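Local coordinates for protein arginyl-tRNA synthetase, putative (Plasmodium falciparum, PDB 5JLD) that probably attaches L-arginine to its cognate tRNA in an ATP-dependent reaction, as a class I aminoacyl-tRNA synthetase, at residues A[117-121]-A[122-126]. Residues are numbered along the deposited sequence; the frame is centred on the assembly and turned at random.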
loop_
_atom_site.group_PDB
_atom_site.type_symbol
_atom_site.label_atom_id
_atom_site.label_comp_id
_atom_site.label_asym_id
_atom_site.label_seq_id
_atom_site.Cartn_x
_atom_site.Cartn_y
_atom_site.Cartn_z
ATOM N N ILE A 117 9.806 3.550 16.790
ATOM C CA ILE A 117 10.087 2.840 15.540
ATOM C C ILE A 117 10.082 3.800 14.345
ATOM O O ILE A 117 9.048 4.374 14.004
ATOM C CB ILE A 117 9.059 1.717 15.283
ATOM C CG1 ILE A 117 9.086 0.691 16.419
ATOM C CG2 ILE A 117 9.337 1.040 13.960
ATOM C CD1 ILE A 117 7.856 -0.193 16.462
ATOM N N SER A 118 11.240 3.964 13.714
ATOM C CA SER A 118 11.417 4.960 12.659
ATOM C C SER A 118 12.299 4.408 11.554
ATOM O O SER A 118 13.187 3.586 11.803
ATOM C CB SER A 118 12.043 6.236 13.214
ATOM O OG SER A 118 11.544 6.513 14.508
ATOM N N ILE A 119 12.056 4.865 10.331
ATOM C CA ILE A 119 12.793 4.366 9.181
ATOM C C ILE A 119 13.104 5.512 8.240
ATOM O O ILE A 119 12.199 6.144 7.695
ATOM C CB ILE A 119 12.003 3.279 8.407
ATOM C CG1 ILE A 119 11.875 1.995 9.213
ATOM C CG2 ILE A 119 12.650 2.976 7.038
ATOM C CD1 ILE A 119 10.982 0.938 8.496
ATOM N N ASN A 120 14.384 5.786 8.050
ATOM C CA ASN A 120 14.775 6.778 7.079
ATOM C C ASN A 120 14.734 6.207 5.677
ATOM O O ASN A 120 15.424 5.231 5.376
ATOM C CB ASN A 120 16.170 7.305 7.373
ATOM C CG ASN A 120 16.452 8.584 6.624
ATOM O OD1 ASN A 120 16.512 8.589 5.391
ATOM N ND2 ASN A 120 16.596 9.688 7.362
ATOM N N ILE A 121 13.950 6.820 4.801
ATOM C CA ILE A 121 13.802 6.297 3.446
ATOM C C ILE A 121 15.132 6.206 2.666
ATOM O O ILE A 121 15.286 5.340 1.791
ATOM C CB ILE A 121 12.785 7.140 2.643
ATOM C CG1 ILE A 121 12.383 6.412 1.346
ATOM C CG2 ILE A 121 13.319 8.566 2.382
ATOM C CD1 ILE A 121 11.108 6.993 0.677
ATOM N N ASN A 122 16.089 7.078 2.989
ATOM C CA ASN A 122 17.419 7.028 2.381
ATOM C C ASN A 122 18.065 5.630 2.532
ATOM O O ASN A 122 18.820 5.168 1.664
ATOM C CB ASN A 122 18.323 8.106 3.002
ATOM C CG ASN A 122 17.928 9.538 2.576
ATOM O OD1 ASN A 122 17.348 9.747 1.509
ATOM N ND2 ASN A 122 18.228 10.518 3.431
ATOM N N ASP A 123 17.734 4.949 3.623
ATOM C CA ASP A 123 18.322 3.644 3.911
ATOM C C ASP A 123 17.585 2.493 3.239
ATOM O O ASP A 123 18.048 1.352 3.314
ATOM C CB ASP A 123 18.356 3.400 5.419
ATOM C CG ASP A 123 19.211 4.395 6.146
ATOM O OD1 ASP A 123 20.277 4.767 5.613
ATOM O OD2 ASP A 123 18.813 4.813 7.253
ATOM N N ILE A 124 16.447 2.752 2.592
ATOM C CA ILE A 124 15.752 1.625 1.954
ATOM C C ILE A 124 15.601 1.815 0.450
ATOM O O ILE A 124 14.770 1.174 -0.191
ATOM C CB ILE A 124 14.372 1.373 2.567
ATOM C CG1 ILE A 124 13.522 2.650 2.552
ATOM C CG2 ILE A 124 14.506 0.828 3.988
ATOM C CD1 ILE A 124 12.071 2.375 2.893
ATOM N N LYS A 125 16.420 2.698 -0.106
ATOM C CA LYS A 125 16.341 3.019 -1.523
ATOM C C LYS A 125 17.734 3.256 -2.069
ATOM O O LYS A 125 18.710 3.353 -1.311
ATOM C CB LYS A 125 15.462 4.257 -1.763
ATOM C CG LYS A 125 16.068 5.588 -1.276
ATOM C CD LYS A 125 15.116 6.759 -1.561
ATOM C CE LYS A 125 15.687 8.087 -1.097
ATOM N NZ LYS A 125 16.941 8.468 -1.837
ATOM N N GLU A 126 17.839 3.345 -3.386
ATOM C CA GLU A 126 19.094 3.795 -3.966
ATOM C C GLU A 126 19.144 5.331 -3.920
ATOM O O GLU A 126 18.113 6.003 -4.030
ATOM C CB GLU A 126 19.251 3.249 -5.385
ATOM C CG GLU A 126 19.528 1.740 -5.405
ATOM C CD GLU A 126 20.758 1.361 -4.583
HETATM O O HOH W 1 16.517 4.226 8.546
#
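Ile119 meets Ile124 through the CG2 methyls, CG2 to CG2 at 4.2 Å, with the two side chains at about a right angle. Both also rest on Phe526 of helix 522-532, which falls in the range of the DALR anticodon-binding family, so the contact joins the catalytic-family part of the chain to it. Asn120 begins the polar part. With CG trans to the backbone N (chi1 -164°) and so beside the carbonyl carbon, the amide reaches forward along the chain; Asn120 OD1 then accepts Asn122 N at 2.9 Å in the plane of its own carbonyl, with an N-H...O angle of 144°. This bond to the second residue onward defines an Asx turn. Asn120 O accepts Asp123 N at 2.9 Å, the donor standing above the carbonyl plane. A water bridges Asn120 and Asp123, accepting from Asn120 N at 2.7 Å and donating to Asp123 OD2 at 2.7 Å. Ile121 repeats the three-residue bond: Ile121 O accepts Ile124 N at 2.9 Å, again from above the carbonyl plane (62° out of it). The same oxygen is lined by the aliphatic stem of Lys125, whose CG comes to 3.2 Å from Ile121 O. Lys125 NZ, meanwhile, is hydrogen-bonded to Glu129 O. Ile121 CG1 approaches Ile124 CG1 at 4.1 Å. Two consecutive i+3 to i bonds are the pattern of a short 3-10 helical segment. The polar bonds gather round Asn120 and would restrain the turn, while Ile119 and Ile124 pack on helix 522-532 and Ile121 packs separately on Tyr131 and Ile170.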